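Local coordinates for DNA damage response protein Rtt109, putative (Neosartorya fumigata, PDB 5ZB9) that probably transfers an acetyl group from acetyl-CoA to lysines of histones, histone H3 in particular, as a nuclear enzyme of the DNA damage response, at residues 266-270 with 303-309; 162-166 with 313-317. All blocks are in the same frame, centred on the assembly; numbering follows the deposited sequence.

Contact 1: 266-270 with 303-309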
ATOM      1  N   ARG A 266      11.657  10.295   4.614  1.00 27.02           N
ATOM      2  CA  ARG A 266      12.890  10.530   5.353  1.00 26.99           C
ATOM      3  C   ARG A 266      13.654  11.684   4.712  1.00 28.99           C
ATOM      4  O   ARG A 266      14.178  12.559   5.398  1.00 31.06           O
ATOM      5  CB  ARG A 266      13.743   9.259   5.381  1.00 28.79           C
ATOM      6  CG  ARG A 266      14.771   9.203   6.498  1.00 39.03           C
ATOM      7  CD  ARG A 266      15.538   7.867   6.528  1.00 39.09           C
ATOM      8  NE  ARG A 266      16.527   7.747   5.449  1.00 42.77           N
ATOM      9  CZ  ARG A 266      17.710   8.363   5.441  1.00 42.65           C
ATOM     10  NH1 ARG A 266      18.050   9.156   6.449  1.00 47.86           N
ATOM     11  NH2 ARG A 266      18.550   8.201   4.424  1.00 30.71           N
ATOM     12  N   PHE A 267      13.689  11.677   3.385  1.00 27.10           N
ATOM     13  CA  PHE A 267      14.318  12.728   2.604  1.00 27.13           C
ATOM     14  C   PHE A 267      13.552  14.041   2.748  1.00 27.44           C
ATOM     15  O   PHE A 267      14.155  15.089   2.962  1.00 26.00           O
ATOM     16  CB  PHE A 267      14.391  12.309   1.132  1.00 25.64           C
ATOM     17  CG  PHE A 267      15.233  13.210   0.276  1.00 23.64           C
ATOM     18  CD1 PHE A 267      16.241  13.981   0.829  1.00 27.86           C
ATOM     19  CD2 PHE A 267      15.010  13.287  -1.093  1.00 23.96           C
ATOM     20  CE1 PHE A 267      17.020  14.808   0.030  1.00 24.93           C
ATOM     21  CE2 PHE A 267      15.785  14.115  -1.899  1.00 26.35           C
ATOM     22  CZ  PHE A 267      16.787  14.878  -1.336  1.00 23.63           C
ATOM     23  N   LEU A 268      12.226  13.977   2.617  1.00 25.23           N
ATOM     24  CA  LEU A 268      11.382  15.165   2.744  1.00 29.87           C
ATOM     25  C   LEU A 268      11.612  15.878   4.081  1.00 27.23           C
ATOM     26  O   LEU A 268      11.623  17.105   4.161  1.00 25.12           O
ATOM     27  CB  LEU A 268       9.903  14.794   2.606  1.00 21.26           C
ATOM     28  CG  LEU A 268       9.388  14.489   1.202  1.00 22.90           C
ATOM     29  CD1 LEU A 268       7.937  14.072   1.273  1.00 24.95           C
ATOM     30  CD2 LEU A 268       9.533  15.686   0.287  1.00 18.06           C
ATOM     31  N   ILE A 269      11.812  15.087   5.125  1.00 22.10           N
ATOM     32  CA  ILE A 269      11.981  15.616   6.464  1.00 29.66           C
ATOM     33  C   ILE A 269      13.347  16.301   6.609  1.00 33.01           C
ATOM     34  O   ILE A 269      13.445  17.359   7.235  1.00 33.39           O
ATOM     35  CB  ILE A 269      11.785  14.491   7.501  1.00 31.98           C
ATOM     36  CG1 ILE A 269      10.288  14.182   7.625  1.00 31.45           C
ATOM     37  CG2 ILE A 269      12.380  14.859   8.854  1.00 28.72           C
ATOM     38  CD1 ILE A 269       9.986  12.890   8.353  1.00 30.25           C
ATOM     39  N   ASP A 270      14.380  15.721   5.999  1.00 25.96           N
ATOM     40  CA  ASP A 270      15.703  16.334   5.955  1.00 26.49           C
ATOM     41  C   ASP A 270      15.697  17.642   5.188  1.00 30.59           C
ATOM     42  O   ASP A 270      16.359  18.606   5.577  1.00 32.28           O
ATOM     43  CB  ASP A 270      16.722  15.392   5.316  1.00 24.98           C
ATOM     44  CG  ASP A 270      17.164  14.301   6.253  1.00 33.40           C
ATOM     45  OD1 ASP A 270      16.602  14.218   7.363  1.00 38.54           O
ATOM     46  OD2 ASP A 270      18.067  13.520   5.878  1.00 39.39           O
ATOM     47  N   MET A 303      17.645  13.788  -6.794  1.00 31.38           N
ATOM     48  CA  MET A 303      18.456  13.746  -5.583  1.00 29.34           C
ATOM     49  C   MET A 303      18.082  12.567  -4.682  1.00 30.45           C
ATOM     50  O   MET A 303      18.876  12.160  -3.832  1.00 33.52           O
ATOM     51  CB  MET A 303      18.340  15.069  -4.825  1.00 29.42           C
ATOM     52  CG  MET A 303      18.962  16.253  -5.562  1.00 36.92           C
ATOM     53  SD  MET A 303      20.745  16.053  -5.838  1.00 48.91           S
ATOM     54  CE  MET A 303      20.782  15.698  -7.587  1.00 41.45           C
ATOM     55  N   MET A 304      16.882  12.014  -4.867  1.00 27.42           N
ATOM     56  CA  MET A 304      16.509  10.790  -4.159  1.00 27.76           C
ATOM     57  C   MET A 304      17.504   9.690  -4.479  1.00 28.68           C
ATOM     58  O   MET A 304      17.887   8.920  -3.604  1.00 27.24           O
ATOM     59  CB  MET A 304      15.095  10.327  -4.529  1.00 29.46           C
ATOM     60  CG  MET A 304      14.060  10.479  -3.416  1.00 32.59           C
ATOM     61  SD  MET A 304      14.482   9.655  -1.866  1.00 33.76           S
ATOM     62  CE  MET A 304      14.197   7.941  -2.272  1.00 36.35           C
ATOM     63  N   SER A 305      17.937   9.639  -5.737  1.00 25.12           N
ATOM     64  CA  SER A 305      18.845   8.594  -6.195  1.00 28.03           C
ATOM     65  C   SER A 305      20.213   8.615  -5.523  1.00 31.31           C
ATOM     66  O   SER A 305      20.994   7.684  -5.713  1.00 36.18           O
ATOM     67  CB  SER A 305      19.042   8.690  -7.703  1.00 27.06           C
ATOM     68  OG  SER A 305      19.866   9.789  -8.018  1.00 36.38           O
ATOM     69  N   PHE A 306      20.511   9.664  -4.752  1.00 27.64           N
ATOM     70  CA  PHE A 306      21.791   9.750  -4.044  1.00 31.49           C
ATOM     71  C   PHE A 306      21.658   9.487  -2.551  1.00 27.83           C
ATOM     72  O   PHE A 306      22.647   9.458  -1.827  1.00 29.90           O
ATOM     73  CB  PHE A 306      22.442  11.116  -4.277  1.00 31.14           C
ATOM     74  CG  PHE A 306      22.818  11.356  -5.707  1.00 34.20           C
ATOM     75  CD1 PHE A 306      22.007  12.116  -6.531  1.00 33.65           C
ATOM     76  CD2 PHE A 306      23.966  10.790  -6.236  1.00 33.53           C
ATOM     77  CE1 PHE A 306      22.343  12.329  -7.850  1.00 37.22           C
ATOM     78  CE2 PHE A 306      24.308  10.995  -7.556  1.00 36.34           C
ATOM     79  CZ  PHE A 306      23.496  11.766  -8.365  1.00 41.85           C
ATOM     80  N   ARG A 307      20.428   9.295  -2.100  1.00 26.57           N
ATOM     81  CA  ARG A 307      20.169   8.935  -0.721  1.00 24.00           C
ATOM     82  C   ARG A 307      20.646   7.513  -0.458  1.00 27.70           C
ATOM     83  O   ARG A 307      20.849   6.747  -1.386  1.00 30.26           O
ATOM     84  CB  ARG A 307      18.681   9.071  -0.412  1.00 28.23           C
ATOM     85  CG  ARG A 307      18.142  10.469  -0.639  1.00 29.27           C
ATOM     86  CD  ARG A 307      18.527  11.375   0.505  1.00 29.42           C
ATOM     87  NE  ARG A 307      17.843  11.001   1.735  1.00 27.44           N
ATOM     88  CZ  ARG A 307      17.962  11.664   2.877  1.00 33.00           C
ATOM     89  NH1 ARG A 307      18.750  12.731   2.935  1.00 31.77           N
ATOM     90  NH2 ARG A 307      17.302  11.261   3.959  1.00 28.54           N
ATOM     91  N   GLN A 308      20.807   7.164   0.812  1.00 27.11           N
ATOM     92  CA  GLN A 308      21.333   5.865   1.187  1.00 28.75           C
ATOM     93  C   GLN A 308      20.513   4.707   0.597  1.00 37.53           C
ATOM     94  O   GLN A 308      21.072   3.716   0.128  1.00 36.66           O
ATOM     95  CB  GLN A 308      21.392   5.757   2.713  1.00 29.13           C
ATOM     96  CG  GLN A 308      22.212   4.585   3.227  1.00 41.39           C
ATOM     97  CD  GLN A 308      21.418   3.285   3.289  1.00 65.37           C
ATOM     98  OE1 GLN A 308      20.255   3.268   3.711  1.00 64.23           O
ATOM     99  NE2 GLN A 308      22.045   2.189   2.863  1.00 62.74           N
ATOM    100  N   GLU A 309      19.191   4.841   0.604  1.00 29.77           N
ATOM    101  CA  GLU A 309      18.316   3.781   0.124  1.00 28.59           C
ATOM    102  C   GLU A 309      18.386   3.579  -1.405  1.00 34.44           C
ATOM    103  O   GLU A 309      17.875   2.583  -1.933  1.00 25.27           O
ATOM    104  CB  GLU A 309      16.870   4.062   0.549  1.00 30.32           C
ATOM    105  CG  GLU A 309      16.650   4.161   2.068  1.00 29.68           C
ATOM    106  CD  GLU A 309      16.702   5.598   2.603  1.00 37.95           C
ATOM    107  OE1 GLU A 309      17.395   6.456   2.004  1.00 31.92           O
ATOM    108  OE2 GLU A 309      16.041   5.865   3.635  1.00 41.01           O
TER
HETATM  109  O   HOH W   1      20.995   9.638   2.833  1.00 34.84           O
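Phe267 lies under the side chain of Arg307, whose NH2 meets the Arg266 guanidinium at a tilt, the two guanidinium planes 27° apart; so helix 266-272 packs on segment 303-309. The apolar part centres on Phe267. Arg307 CD sits over one face of the ring, 3.8 Å from its centroid, a CH-pi contact; CB of Met303 meets the ring edge, and Met304 SD approaches CD2 obliquely as a Met-aromatic contact. Bends in the Arg307 chain at chi2 (-78°) and chi3 (-68°) fold it back over the ring, so that its guanidinium also covers CD1.

Two salt bridges form the polar part. Arg307 grips Asp270 end-on, NH1 and NH2 both reaching OD2 at 3.1 Å from one face of the carboxylate. Arg266 holds Glu309 side-on: NE gives OE2 a bond of 2.7 Å, and NH2 reaches OE1 at 3.2 Å. The two carboxylates probably offset the closeness of the like-charged arginines. A water links Arg266 NH2 to Gln308 N.

Phe300 extends the aromatic packing from within helix 297-304. The CH-pi contact of Arg307 over Phe267, with the Met-aromatic contact beside it, thus joins helix 266-272 to the type I turn Met304-Arg307.

Contact 2: 162-166 with 313-317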
ATOM      1  N   ASP A 162      16.101  -5.981  -3.690  1.00 20.71           N
ATOM      2  CA  ASP A 162      15.312  -4.822  -4.109  1.00 25.45           C
ATOM      3  C   ASP A 162      14.672  -4.993  -5.491  1.00 24.85           C
ATOM      4  O   ASP A 162      13.476  -4.752  -5.650  1.00 26.20           O
ATOM      5  CB  ASP A 162      16.167  -3.549  -4.106  1.00 22.17           C
ATOM      6  CG  ASP A 162      16.758  -3.252  -2.754  1.00 24.45           C
ATOM      7  OD1 ASP A 162      17.902  -2.759  -2.707  1.00 28.09           O
ATOM      8  OD2 ASP A 162      16.077  -3.513  -1.740  1.00 27.22           O
ATOM      9  N   ARG A 163      15.455  -5.404  -6.483  1.00 22.08           N
ATOM     10  CA  ARG A 163      14.925  -5.534  -7.835  1.00 21.86           C
ATOM     11  C   ARG A 163      13.831  -6.591  -7.891  1.00 22.88           C
ATOM     12  O   ARG A 163      12.828  -6.411  -8.568  1.00 25.98           O
ATOM     13  CB  ARG A 163      16.039  -5.864  -8.833  1.00 27.13           C
ATOM     14  CG  ARG A 163      16.963  -4.697  -9.113  1.00 30.75           C
ATOM     15  CD  ARG A 163      18.106  -5.070 -10.048  1.00 28.05           C
ATOM     16  NE  ARG A 163      19.108  -4.008 -10.097  1.00 32.33           N
ATOM     17  CZ  ARG A 163      19.154  -3.063 -11.035  1.00 40.19           C
ATOM     18  NH1 ARG A 163      18.254  -3.059 -12.017  1.00 30.32           N
ATOM     19  NH2 ARG A 163      20.105  -2.126 -10.999  1.00 38.52           N
ATOM     20  N   GLY A 164      14.022  -7.690  -7.172  1.00 25.70           N
ATOM     21  CA  GLY A 164      13.022  -8.739  -7.129  1.00 19.73           C
ATOM     22  C   GLY A 164      11.739  -8.288  -6.464  1.00 23.68           C
ATOM     23  O   GLY A 164      10.643  -8.658  -6.900  1.00 24.13           O
ATOM     24  N   LEU A 165      11.867  -7.489  -5.406  1.00 23.18           N
ATOM     25  CA  LEU A 165      10.696  -6.987  -4.689  1.00 21.79           C
ATOM     26  C   LEU A 165       9.887  -6.001  -5.530  1.00 23.81           C
ATOM     27  O   LEU A 165       8.654  -6.030  -5.519  1.00 21.00           O
ATOM     28  CB  LEU A 165      11.110  -6.331  -3.380  1.00 26.31           C
ATOM     29  CG  LEU A 165      11.005  -7.274  -2.190  1.00 33.23           C
ATOM     30  CD1 LEU A 165      11.614  -6.645  -0.948  1.00 35.58           C
ATOM     31  CD2 LEU A 165       9.554  -7.662  -1.957  1.00 21.50           C
ATOM     32  N   ILE A 166      10.580  -5.130  -6.255  1.00 18.77           N
ATOM     33  CA  ILE A 166       9.902  -4.202  -7.147  1.00 19.60           C
ATOM     34  C   ILE A 166       9.112  -4.959  -8.231  1.00 20.94           C
ATOM     35  O   ILE A 166       7.948  -4.644  -8.479  1.00 19.41           O
ATOM     36  CB  ILE A 166      10.898  -3.213  -7.787  1.00 18.22           C
ATOM     37  CG1 ILE A 166      11.557  -2.359  -6.701  1.00 15.22           C
ATOM     38  CG2 ILE A 166      10.198  -2.311  -8.801  1.00 15.17           C
ATOM     39  CD1 ILE A 166      12.811  -1.624  -7.168  1.00 17.84           C
ATOM     40  N   GLY A 313      24.331   0.159  -4.514  1.00 37.37           N
ATOM     41  CA  GLY A 313      23.692  -1.102  -4.837  1.00 33.47           C
ATOM     42  C   GLY A 313      22.277  -1.274  -4.322  1.00 34.69           C
ATOM     43  O   GLY A 313      21.621  -2.254  -4.662  1.00 41.82           O
ATOM     44  N   ARG A 314      21.797  -0.340  -3.504  1.00 33.26           N
ATOM     45  CA  ARG A 314      20.418  -0.400  -3.021  1.00 29.24           C
ATOM     46  C   ARG A 314      19.444   0.296  -3.983  1.00 27.09           C
ATOM     47  O   ARG A 314      19.783   1.294  -4.613  1.00 28.00           O
ATOM     48  CB  ARG A 314      20.304   0.227  -1.627  1.00 28.18           C
ATOM     49  CG  ARG A 314      21.149  -0.445  -0.550  1.00 26.83           C
ATOM     50  CD  ARG A 314      20.898  -1.949  -0.475  1.00 28.19           C
ATOM     51  NE  ARG A 314      19.481  -2.279  -0.368  1.00 28.64           N
ATOM     52  CZ  ARG A 314      18.824  -2.418   0.780  1.00 34.32           C
ATOM     53  NH1 ARG A 314      19.458  -2.256   1.934  1.00 34.84           N
ATOM     54  NH2 ARG A 314      17.528  -2.716   0.772  1.00 26.15           N
ATOM     55  N   LEU A 315      18.237  -0.244  -4.106  1.00 23.83           N
ATOM     56  CA  LEU A 315      17.180   0.438  -4.846  1.00 21.00           C
ATOM     57  C   LEU A 315      15.879   0.423  -4.054  1.00 23.65           C
ATOM     58  O   LEU A 315      15.657  -0.454  -3.219  1.00 23.07           O
ATOM     59  CB  LEU A 315      16.949  -0.208  -6.215  1.00 23.54           C
ATOM     60  CG  LEU A 315      18.054  -0.139  -7.273  1.00 28.06           C
ATOM     61  CD1 LEU A 315      17.665  -0.949  -8.504  1.00 24.36           C
ATOM     62  CD2 LEU A 315      18.361   1.309  -7.649  1.00 25.91           C
ATOM     63  N   VAL A 316      15.031   1.413  -4.305  1.00 21.11           N
ATOM     64  CA  VAL A 316      13.656   1.367  -3.839  1.00 21.74           C
ATOM     65  C   VAL A 316      12.756   1.803  -4.986  1.00 22.94           C
ATOM     66  O   VAL A 316      13.093   2.707  -5.751  1.00 24.06           O
ATOM     67  CB  VAL A 316      13.432   2.246  -2.575  1.00 22.57           C
ATOM     68  CG1 VAL A 316      14.196   3.539  -2.676  1.00 27.40           C
ATOM     69  CG2 VAL A 316      11.961   2.517  -2.347  1.00 22.66           C
ATOM     70  N   GLY A 317      11.633   1.119  -5.146  1.00 22.59           N
ATOM     71  CA  GLY A 317      10.663   1.515  -6.146  1.00 20.74           C
ATOM     72  C   GLY A 317       9.448   2.134  -5.480  1.00 20.85           C
ATOM     73  O   GLY A 317       9.002   1.669  -4.429  1.00 22.20           O
TER
HETATM   74  O   HOH W   2      19.502  -3.740  -4.927  1.00 33.55           O
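Asp162, in the first turn of helix 162-177, turns its side chain onto the segment leading into strand 317-324. Its CB lies 3.3 Å from Leu315 O and 4.0 Å from CB of Leu315. The same carbonyl oxygen lies near CG without bonding to the carboxylate, since both are acceptors. OD1 takes the NE hydrogen of Arg314 on its syn lone pair, at 2.9 Å and almost straight (175°), and receives the backbone N of Leu315 from above the carboxylate plane, also at 2.9 Å. A water that donates to OD1 also donates to Gly313 O. Asp162 OD2 uses its own syn lone pair for Arg314 NH2, at 3.0 Å, so the arginine is held side-on with the two flat groups nearly coplanar (10° apart). Ala142 N donates to OD2 and Ala142 O accepts from Arg314 NH2.

Van der Waals contacts flank the pair. Leu315 CD1 lies over the centre of the Arg163 guanidinium, whose NH1 is engaged by Glu216, while Ile166 CD1 packs 3.6 Å from Gly317 N.

With several donors converging on one buried carboxylate, Asp162 is probably stabilised as the anion, its charge balanced by Arg314 and its orientation fixed by backbone and side-chain bonds.

In the fold
Contacts 1 and 2 illustrate how one connection, from helix 297-304 to strand 317-324, can be tied to two different helices in turn. Their centres are 15 Å apart, and they touch where Glu309 O packs against Arg314 CB. Both are partly buried, but contact 1 has an aromatic interior and salt bridges that run from buried Glu309 and partly exposed Arg307 to exposed Arg266 and Asp270. In contact 2, nearer the centre of the chain, the buried element is itself the charged one, with backbone groups sharing the work. Contact 1 lies away from the CoA site, though it begins two residues after acetylated Lys264; helix 162-177 of contact 2 carries the CoA-binding residues Trp168 and Arg171.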